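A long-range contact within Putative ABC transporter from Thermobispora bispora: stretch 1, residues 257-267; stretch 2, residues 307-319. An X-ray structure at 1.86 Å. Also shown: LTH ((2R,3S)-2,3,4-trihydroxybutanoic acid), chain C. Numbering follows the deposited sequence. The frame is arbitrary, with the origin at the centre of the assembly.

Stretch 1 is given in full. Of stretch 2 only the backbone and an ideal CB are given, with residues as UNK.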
ATOM      1  N   VAL A 257       6.251   8.580  -1.628  1.00 19.27           N
ATOM      2  CA  VAL A 257       5.278   7.955  -2.537  1.00 18.93           C
ATOM      3  C   VAL A 257       4.865   6.575  -1.996  1.00 18.40           C
ATOM      4  O   VAL A 257       5.695   5.821  -1.489  1.00 18.40           O
ATOM      5  CB  VAL A 257       5.845   7.857  -3.980  1.00 19.07           C
ATOM      6  CG1 VAL A 257       7.191   7.130  -3.997  1.00 18.86           C
ATOM      7  CG2 VAL A 257       4.846   7.186  -4.914  1.00 19.01           C
HETATM    8  N   MSE A 258       3.577   6.260  -2.053  1.00 18.20           N
HETATM    9  CA  MSE A 258       3.068   4.940  -1.676  1.00 17.71           C
HETATM   10  C   MSE A 258       1.792   4.713  -2.433  1.00 17.40           C
HETATM   11  O   MSE A 258       1.216   5.640  -3.022  1.00 17.81           O
HETATM   12  CB  MSE A 258       2.732   4.817  -0.170  1.00 18.03           C
HETATM   13  CG  MSE A 258       3.930   5.039   0.721  1.00 18.39           C
HETATM   14 SE   MSE A 258       3.607   4.458   2.577  1.00 19.26          SE
HETATM   15  CE  MSE A 258       3.865   2.507   2.314  1.00 18.54           C
ATOM     16  N   SER A 259       1.354   3.467  -2.446  1.00 16.70           N
ATOM     17  CA  SER A 259      -0.006   3.115  -2.812  1.00 16.53           C
ATOM     18  C   SER A 259      -1.025   3.794  -1.902  1.00 16.71           C
ATOM     19  O   SER A 259      -0.669   4.337  -0.826  1.00 16.77           O
ATOM     20  CB  SER A 259      -0.183   1.599  -2.753  1.00 16.13           C
ATOM     21  OG  SER A 259       0.094   1.121  -1.436  1.00 16.24           O
ATOM     22  N   ASP A 260      -2.282   3.704  -2.319  1.00 16.85           N
ATOM     23  CA  ASP A 260      -3.426   4.320  -1.642  1.00 17.45           C
ATOM     24  C   ASP A 260      -4.059   3.364  -0.657  1.00 17.25           C
ATOM     25  O   ASP A 260      -4.618   2.346  -1.061  1.00 16.86           O
ATOM     26  CB  ASP A 260      -4.461   4.726  -2.704  1.00 17.92           C
ATOM     27  CG  ASP A 260      -5.734   5.328  -2.123  1.00 18.58           C
ATOM     28  OD1 ASP A 260      -5.741   5.881  -0.995  1.00 19.16           O
ATOM     29  OD2 ASP A 260      -6.752   5.266  -2.833  1.00 18.91           O
ATOM     30  N   PRO A 261      -3.976   3.674   0.656  1.00 17.49           N
ATOM     31  CA  PRO A 261      -4.638   2.818   1.637  1.00 17.60           C
ATOM     32  C   PRO A 261      -6.141   2.713   1.417  1.00 17.81           C
ATOM     33  O   PRO A 261      -6.731   1.694   1.764  1.00 18.01           O
ATOM     34  CB  PRO A 261      -4.345   3.504   2.986  1.00 18.07           C
ATOM     35  CG  PRO A 261      -3.155   4.349   2.736  1.00 18.06           C
ATOM     36  CD  PRO A 261      -3.250   4.780   1.295  1.00 17.87           C
ATOM     37  N   ALA A 262      -6.747   3.753   0.842  1.00 18.02           N
ATOM     38  CA  ALA A 262      -8.154   3.766   0.570  1.00 18.10           C
ATOM     39  C   ALA A 262      -8.579   2.936  -0.641  1.00 17.55           C
ATOM     40  O   ALA A 262      -9.709   3.009  -1.071  1.00 17.78           O
ATOM     41  CB  ALA A 262      -8.664   5.210   0.469  1.00 18.86           C
ATOM     42  N   GLN A 263      -7.690   2.105  -1.177  1.00 16.85           N
ATOM     43  CA  GLN A 263      -8.159   1.019  -2.012  1.00 16.32           C
ATOM     44  C   GLN A 263      -9.230   0.187  -1.313  1.00 16.08           C
ATOM     45  O   GLN A 263     -10.099  -0.360  -1.979  1.00 15.89           O
ATOM     46  CB  GLN A 263      -7.035   0.112  -2.424  1.00 16.04           C
ATOM     47  CG  GLN A 263      -6.131   0.679  -3.498  1.00 16.13           C
ATOM     48  CD  GLN A 263      -4.928  -0.207  -3.691  1.00 16.04           C
ATOM     49  OE1 GLN A 263      -4.940  -1.079  -4.549  1.00 16.01           O
ATOM     50  NE2 GLN A 263      -3.877  -0.000  -2.871  1.00 16.04           N
ATOM     51  N   SER A 264      -9.174   0.091   0.021  1.00 16.02           N
ATOM     52  CA  SER A 264     -10.188  -0.624   0.753  1.00 16.06           C
ATOM     53  C   SER A 264     -11.587   0.008   0.625  1.00 16.39           C
ATOM     54  O   SER A 264     -12.607  -0.702   0.615  1.00 16.18           O
ATOM     55  CB  SER A 264      -9.802  -0.745   2.237  1.00 16.33           C
ATOM     56  OG  SER A 264      -9.715   0.545   2.825  1.00 16.69           O
ATOM     57  N   VAL A 265     -11.623   1.334   0.582  1.00 16.83           N
ATOM     58  CA  VAL A 265     -12.875   2.053   0.464  1.00 17.42           C
ATOM     59  C   VAL A 265     -13.396   1.911  -0.965  1.00 17.16           C
ATOM     60  O   VAL A 265     -14.575   1.692  -1.188  1.00 17.15           O
ATOM     61  CB  VAL A 265     -12.684   3.536   0.781  1.00 18.10           C
ATOM     62  CG1 VAL A 265     -13.964   4.289   0.536  1.00 18.83           C
ATOM     63  CG2 VAL A 265     -12.240   3.732   2.229  1.00 18.61           C
ATOM     64  N   ALA A 266     -12.505   2.035  -1.933  1.00 17.10           N
ATOM     65  CA  ALA A 266     -12.894   1.799  -3.329  1.00 17.14           C
ATOM     66  C   ALA A 266     -13.412   0.368  -3.516  1.00 16.91           C
ATOM     67  O   ALA A 266     -14.342   0.139  -4.269  1.00 17.04           O
ATOM     68  CB  ALA A 266     -11.720   2.066  -4.261  1.00 17.10           C
ATOM     69  N   ALA A 267     -12.795  -0.598  -2.834  1.00 16.82           N
ATOM     70  CA  ALA A 267     -13.237  -1.997  -2.907  1.00 16.65           C
ATOM     71  C   ALA A 267     -14.646  -2.165  -2.316  1.00 17.05           C
ATOM     72  O   ALA A 267     -15.448  -2.927  -2.834  1.00 16.75           O
ATOM     73  CB  ALA A 267     -12.244  -2.894  -2.192  1.00 16.45           C
ATOM     74  N   UNK A 307      -1.394   8.998  10.443  1.00 29.77           N
ATOM     75  CA  UNK A 307      -2.358   8.825   9.364  1.00 27.61           C
ATOM     76  C   UNK A 307      -1.637   8.930   8.033  1.00 25.38           C
ATOM     77  O   UNK A 307      -0.959   9.910   7.773  1.00 24.67           O
ATOM     78  CB  UNK A 307      -3.482   9.859   9.456  1.00 27.61           C
ATOM     79  N   UNK A 308      -1.794   7.901   7.207  1.00 23.16           N
ATOM     80  CA  UNK A 308      -1.206   7.874   5.880  1.00 21.96           C
ATOM     81  C   UNK A 308      -2.137   8.575   4.883  1.00 21.85           C
ATOM     82  O   UNK A 308      -3.368   8.494   4.982  1.00 22.42           O
ATOM     83  CB  UNK A 308      -0.929   6.434   5.444  1.00 21.96           C
ATOM     84  N   UNK A 309      -1.542   9.253   3.915  1.00 21.92           N
ATOM     85  CA  UNK A 309      -2.289   9.912   2.857  1.00 22.19           C
ATOM     86  C   UNK A 309      -3.092   8.863   2.095  1.00 21.78           C
ATOM     87  O   UNK A 309      -2.578   7.763   1.780  1.00 21.21           O
ATOM     88  CB  UNK A 309      -1.355  10.678   1.918  1.00 22.19           C
ATOM     89  N   UNK A 310      -4.339   9.212   1.813  1.00 22.02           N
ATOM     90  CA  UNK A 310      -5.329   8.307   1.231  1.00 21.95           C
ATOM     91  C   UNK A 310      -6.309   9.104   0.383  1.00 22.88           C
ATOM     92  O   UNK A 310      -6.641  10.221   0.743  1.00 23.56           O
ATOM     93  CB  UNK A 310      -6.069   7.529   2.321  1.00 21.95           C
ATOM     94  N   UNK A 311      -6.756   8.567  -0.758  1.00 22.60           N
ATOM     95  CA  UNK A 311      -7.706   9.312  -1.572  1.00 23.79           C
ATOM     96  C   UNK A 311      -9.121   9.143  -0.984  1.00 24.41           C
ATOM     97  O   UNK A 311      -9.500   8.040  -0.568  1.00 23.82           O
ATOM     98  CB  UNK A 311      -7.657   8.841  -3.027  1.00 23.79           C
ATOM     99  N   UNK A 312      -9.892  10.236  -0.897  1.00 25.86           N
ATOM    100  CA  UNK A 312     -11.228  10.128  -0.310  1.00 26.67           C
ATOM    101  C   UNK A 312     -12.271   9.646  -1.322  1.00 26.52           C
ATOM    102  O   UNK A 312     -13.002  10.451  -1.916  1.00 28.09           O
ATOM    103  CB  UNK A 312     -11.654  11.480   0.265  1.00 26.67           C
ATOM    104  N   UNK A 313     -12.344   8.336  -1.523  1.00 25.40           N
ATOM    105  CA  UNK A 313     -13.305   7.784  -2.472  1.00 25.25           C
ATOM    106  C   UNK A 313     -14.726   7.869  -1.941  1.00 26.89           C
ATOM    107  O   UNK A 313     -15.023   7.396  -0.847  1.00 27.84           O
ATOM    108  CB  UNK A 313     -12.956   6.330  -2.796  1.00 25.25           C
ATOM    109  N   UNK A 314     -15.577   8.539  -2.698  1.00 28.57           N
ATOM    110  CA  UNK A 314     -17.007   8.458  -2.525  1.00 29.97           C
ATOM    111  C   UNK A 314     -17.475   7.428  -3.542  1.00 29.42           C
ATOM    112  O   UNK A 314     -16.745   7.058  -4.460  1.00 28.29           O
ATOM    113  CB  UNK A 314     -17.693   9.814  -2.706  1.00 29.97           C
ATOM    114  N   UNK A 315     -18.697   6.963  -3.377  1.00 30.56           N
ATOM    115  CA  UNK A 315     -19.277   6.081  -4.351  1.00 30.20           C
ATOM    116  C   UNK A 315     -19.262   6.732  -5.748  1.00 31.00           C
ATOM    117  O   UNK A 315     -18.968   6.069  -6.749  1.00 30.21           O
ATOM    118  CB  UNK A 315     -20.702   5.709  -3.937  1.00 30.20           C
ATOM    119  N   UNK A 316     -19.533   8.035  -5.804  1.00 32.59           N
ATOM    120  CA  UNK A 316     -19.508   8.760  -7.074  1.00 34.92           C
ATOM    121  C   UNK A 316     -18.098   8.869  -7.694  1.00 32.98           C
ATOM    122  O   UNK A 316     -17.920   8.638  -8.898  1.00 30.76           O
ATOM    123  CB  UNK A 316     -20.081  10.163  -6.864  1.00 34.92           C
ATOM    124  N   UNK A 317     -17.096   9.199  -6.877  1.00 31.71           N
ATOM    125  CA  UNK A 317     -15.715   9.258  -7.384  1.00 31.58           C
ATOM    126  C   UNK A 317     -15.248   7.883  -7.834  1.00 29.59           C
ATOM    127  O   UNK A 317     -14.581   7.762  -8.852  1.00 29.63           O
ATOM    128  CB  UNK A 317     -14.769   9.807  -6.314  1.00 31.58           C
ATOM    129  N   UNK A 318     -15.624   6.848  -7.085  1.00 28.03           N
ATOM    130  CA  UNK A 318     -15.357   5.471  -7.506  1.00 26.71           C
ATOM    131  C   UNK A 318     -15.889   5.198  -8.918  1.00 27.44           C
ATOM    132  O   UNK A 318     -15.144   4.770  -9.795  1.00 27.11           O
ATOM    133  CB  UNK A 318     -15.983   4.488  -6.514  1.00 26.71           C
ATOM    134  N   UNK A 319     -17.180   5.457  -9.119  1.00 28.98           N
ATOM    135  CA  UNK A 319     -17.828   5.232 -10.412  1.00 30.03           C
ATOM    136  C   UNK A 319     -17.175   6.019 -11.544  1.00 32.20           C
ATOM    137  O   UNK A 319     -17.011   5.491 -12.652  1.00 33.02           O
ATOM    138  CB  UNK A 319     -19.310   5.603 -10.322  1.00 30.03           C
TER
HETATM  139  O1  LTH C 401       2.478  -0.851   2.432  1.00 23.17           O
HETATM  140  C1  LTH C 401       1.686  -1.862   2.363  1.00 19.98           C
HETATM  141  O   LTH C 401       1.395  -2.633   3.303  1.00 18.42           O
HETATM  142  C2  LTH C 401       0.941  -2.115   1.030  1.00 17.06           C
HETATM  143  O2  LTH C 401       0.135  -3.318   1.104  1.00 16.65           O
HETATM  144  C3  LTH C 401       1.899  -2.281  -0.131  1.00 17.81           C
HETATM  145  O3  LTH C 401       2.782  -3.372   0.122  1.00 17.79           O
HETATM  146  C4  LTH C 401       1.089  -2.595  -1.405  1.00 17.90           C
HETATM  147  O4  LTH C 401       0.292  -1.411  -1.675  1.00 16.32           O

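Position 307 has nothing of stretch 1 within 5.5 Å of its ideal CB, so this contact sets no demand and almost any residue would do. It is Glu307, whose carboxylate is hydrogen-bonded elsewhere in the structure.

At position 308 the CA-to-CB bond points toward stretch 1, and the ideal CB lies 4.1 Å from Pro261 CG. To another side of the CB lies the selenium of Met258, so a long apolar or aromatic side chain would suit. The residue is Tyr308. Its CB packs on Pro261, and with chi1 in the m well the ring reaches Met258, whose SE lies 3.7 Å from Tyr308 CE2. The selenium sits at the ring's edge, near its plane, where the polarised C-H groups face it.

Position 309 points its CB sideways with no neighbour in stretch 1 close by, which leaves the choice wide. The backbone does the work in Ala309: a water donates to Ser259 O (2.9 Å from the water oxygen) and to Ala309 O (2.8 Å), bridging the two stretches.

Position 310 is tighter. Its ideal CB is 3.7 Å from Asp260 OD1, 3.9 Å from Ala262 CB and 4.1 Å from Pro261 CD, and its extended backbone does not call for glycine. A small side chain fits most simply, and the residue is Ala310, its CB resting 4.0 Å from Ala262 CB.

At position 311 the amide is as informative as the CB: the backbone N lies 2.9 Å from Asp260 OD1, an evident acceptor. The ideal CB is 3.7 Å from Asp260 OD2, so a carboxylate here would bring like charges together, whereas neutral or donor-bearing side chains would be tolerated. Trp311 donates its backbone N to Asp260 OD1 at 161°. Its indole meets the carboxylate edge-on, with CD1 3.4 Å from Asp260 OD2, while its NE1 is bonded elsewhere in the structure.

Position 312 points away, and its phi of -83° is compatible with proline, among many others. It is Pro312.

Position 313 faces stretch 1, with its ideal CB 4.0 Å from Val265 CG1. The methyl groups of Ala262 and Ala266 offer an apolar surface, and beyond them Asp260 OD2 offers an acceptor. Several large apolar residues could cover the methyls; one that also carries a donor suits best. Trp313 does both. NE1 donates to Asp260 OD2 at 2.8 Å and 169°, and Ala266 CB sits over one indole face, 4.3 Å from the centroid of the five-membered ring.

Position 314 points away just before a helix, where Ser, Thr, Asp or Asn commonly caps. Thr314 OG1 accepts from the backbone N of position 317 at 3.0 Å.

Positions 315, 316 and 317 leave stretch 1 free of contact, so helix-compatible residues suffice: Arg315, Glu316 and Leu317.

One turn on from the cap, position 318 points toward Ala266, its ideal CB 5.2 Å from Ala266 O; a sizeable apolar group could bridge that gap. Phe318 does, with CD1 4.2 Å from Ala266 CB.

Position 319 is out of reach and holds Arg319.

Stretch 2, residues 307-319: EYAAWPWTRELFR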
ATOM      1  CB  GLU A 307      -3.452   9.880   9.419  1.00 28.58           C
ATOM      2  CG  GLU A 307      -4.506   9.758   8.325  1.00 28.08           C
ATOM      3  CD  GLU A 307      -5.482  10.928   8.309  1.00 29.54           C
ATOM      4  OE1 GLU A 307      -5.281  11.876   9.101  1.00 30.60           O
ATOM      5  OE2 GLU A 307      -6.437  10.904   7.504  1.00 29.32           O
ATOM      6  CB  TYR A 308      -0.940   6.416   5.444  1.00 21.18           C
ATOM      7  CG  TYR A 308       0.251   5.796   6.131  1.00 21.05           C
ATOM      8  CD1 TYR A 308       0.250   5.576   7.509  1.00 21.69           C
ATOM      9  CD2 TYR A 308       1.400   5.467   5.414  1.00 20.87           C
ATOM     10  CE1 TYR A 308       1.337   5.007   8.141  1.00 22.04           C
ATOM     11  CE2 TYR A 308       2.496   4.897   6.040  1.00 21.16           C
ATOM     12  CZ  TYR A 308       2.459   4.669   7.404  1.00 21.68           C
ATOM     13  OH  TYR A 308       3.522   4.107   8.045  1.00 22.09           O
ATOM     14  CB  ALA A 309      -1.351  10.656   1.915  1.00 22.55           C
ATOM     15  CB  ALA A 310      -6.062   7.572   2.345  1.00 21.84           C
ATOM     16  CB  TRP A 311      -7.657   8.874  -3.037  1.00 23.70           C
ATOM     17  CG  TRP A 311      -6.344   9.080  -3.718  1.00 23.70           C
ATOM     18  CD1 TRP A 311      -5.595   8.125  -4.350  1.00 23.38           C
ATOM     19  CD2 TRP A 311      -5.629  10.305  -3.866  1.00 24.69           C
ATOM     20  NE1 TRP A 311      -4.460   8.688  -4.899  1.00 23.87           N
ATOM     21  CE2 TRP A 311      -4.451  10.021  -4.601  1.00 24.72           C
ATOM     22  CE3 TRP A 311      -5.864  11.625  -3.450  1.00 25.94           C
ATOM     23  CZ2 TRP A 311      -3.508  11.000  -4.911  1.00 25.65           C
ATOM     24  CZ3 TRP A 311      -4.932  12.593  -3.774  1.00 27.04           C
ATOM     25  CH2 TRP A 311      -3.767  12.274  -4.498  1.00 26.80           C
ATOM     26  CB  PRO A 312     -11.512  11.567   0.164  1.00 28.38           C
ATOM     27  CG  PRO A 312     -10.776  12.416  -0.826  1.00 29.10           C
ATOM     28  CD  PRO A 312      -9.546  11.636  -1.223  1.00 27.48           C
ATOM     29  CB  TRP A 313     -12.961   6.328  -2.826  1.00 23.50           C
ATOM     30  CG  TRP A 313     -11.619   6.206  -3.384  1.00 22.32           C
ATOM     31  CD1 TRP A 313     -10.525   5.713  -2.751  1.00 21.52           C
ATOM     32  CD2 TRP A 313     -11.190   6.604  -4.689  1.00 22.40           C
ATOM     33  NE1 TRP A 313      -9.436   5.785  -3.571  1.00 21.35           N
ATOM     34  CE2 TRP A 313      -9.816   6.332  -4.770  1.00 21.83           C
ATOM     35  CE3 TRP A 313     -11.837   7.173  -5.797  1.00 23.60           C
ATOM     36  CZ2 TRP A 313      -9.065   6.589  -5.912  1.00 22.37           C
ATOM     37  CZ3 TRP A 313     -11.087   7.445  -6.940  1.00 23.90           C
ATOM     38  CH2 TRP A 313      -9.716   7.145  -6.992  1.00 23.55           C
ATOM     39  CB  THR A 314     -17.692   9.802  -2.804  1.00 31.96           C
ATOM     40  OG1 THR A 314     -17.366  10.247  -4.132  1.00 32.39           O
ATOM     41  CG2 THR A 314     -17.251  10.863  -1.780  1.00 33.43           C
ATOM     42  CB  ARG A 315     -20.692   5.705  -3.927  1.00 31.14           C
ATOM     43  CG  ARG A 315     -21.144   4.419  -4.562  1.00 30.30           C
ATOM     44  CD  ARG A 315     -22.504   3.972  -4.069  1.00 30.69           C
ATOM     45  NE  ARG A 315     -22.756   2.624  -4.551  1.00 29.73           N
ATOM     46  CZ  ARG A 315     -23.842   1.908  -4.298  1.00 29.70           C
ATOM     47  NH1 ARG A 315     -24.823   2.401  -3.559  1.00 31.06           N
ATOM     48  NH2 ARG A 315     -23.933   0.683  -4.790  1.00 28.97           N
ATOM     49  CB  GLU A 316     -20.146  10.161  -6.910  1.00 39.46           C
ATOM     50  CG  GLU A 316     -20.840  10.656  -8.171  1.00 43.97           C
ATOM     51  CD  GLU A 316     -21.779   9.612  -8.772  1.00 46.40           C
ATOM     52  OE1 GLU A 316     -22.752   9.211  -8.089  1.00 49.92           O
ATOM     53  OE2 GLU A 316     -21.534   9.172  -9.923  1.00 48.16           O
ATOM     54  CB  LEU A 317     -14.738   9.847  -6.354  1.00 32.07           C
ATOM     55  CG  LEU A 317     -14.858  11.361  -6.128  1.00 34.88           C
ATOM     56  CD1 LEU A 317     -13.949  11.800  -4.983  1.00 35.15           C
ATOM     57  CD2 LEU A 317     -14.541  12.156  -7.395  1.00 36.19           C
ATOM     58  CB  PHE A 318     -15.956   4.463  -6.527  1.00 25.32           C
ATOM     59  CG  PHE A 318     -15.988   3.067  -7.066  1.00 23.83           C
ATOM     60  CD1 PHE A 318     -14.836   2.318  -7.119  1.00 22.89           C
ATOM     61  CD2 PHE A 318     -17.166   2.524  -7.564  1.00 23.63           C
ATOM     62  CE1 PHE A 318     -14.840   1.041  -7.654  1.00 22.67           C
ATOM     63  CE2 PHE A 318     -17.178   1.249  -8.094  1.00 23.26           C
ATOM     64  CZ  PHE A 318     -16.018   0.501  -8.129  1.00 22.76           C
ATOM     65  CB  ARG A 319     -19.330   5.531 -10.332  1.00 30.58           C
ATOM     66  CG  ARG A 319     -20.112   4.406  -9.673  1.00 29.08           C
ATOM     67  CD  ARG A 319     -21.560   4.792  -9.459  1.00 29.76           C
ATOM     68  NE  ARG A 319     -22.309   3.743  -8.776  1.00 28.77           N
ATOM     69  CZ  ARG A 319     -23.563   3.874  -8.364  1.00 29.32           C
ATOM     70  NH1 ARG A 319     -24.215   5.009  -8.557  1.00 30.39           N
ATOM     71  NH2 ARG A 319     -24.174   2.861  -7.759  1.00 29.12           N
TER
HETATM   72  O   HOH W   1      -0.179   6.755   0.774  1.00 20.90           O
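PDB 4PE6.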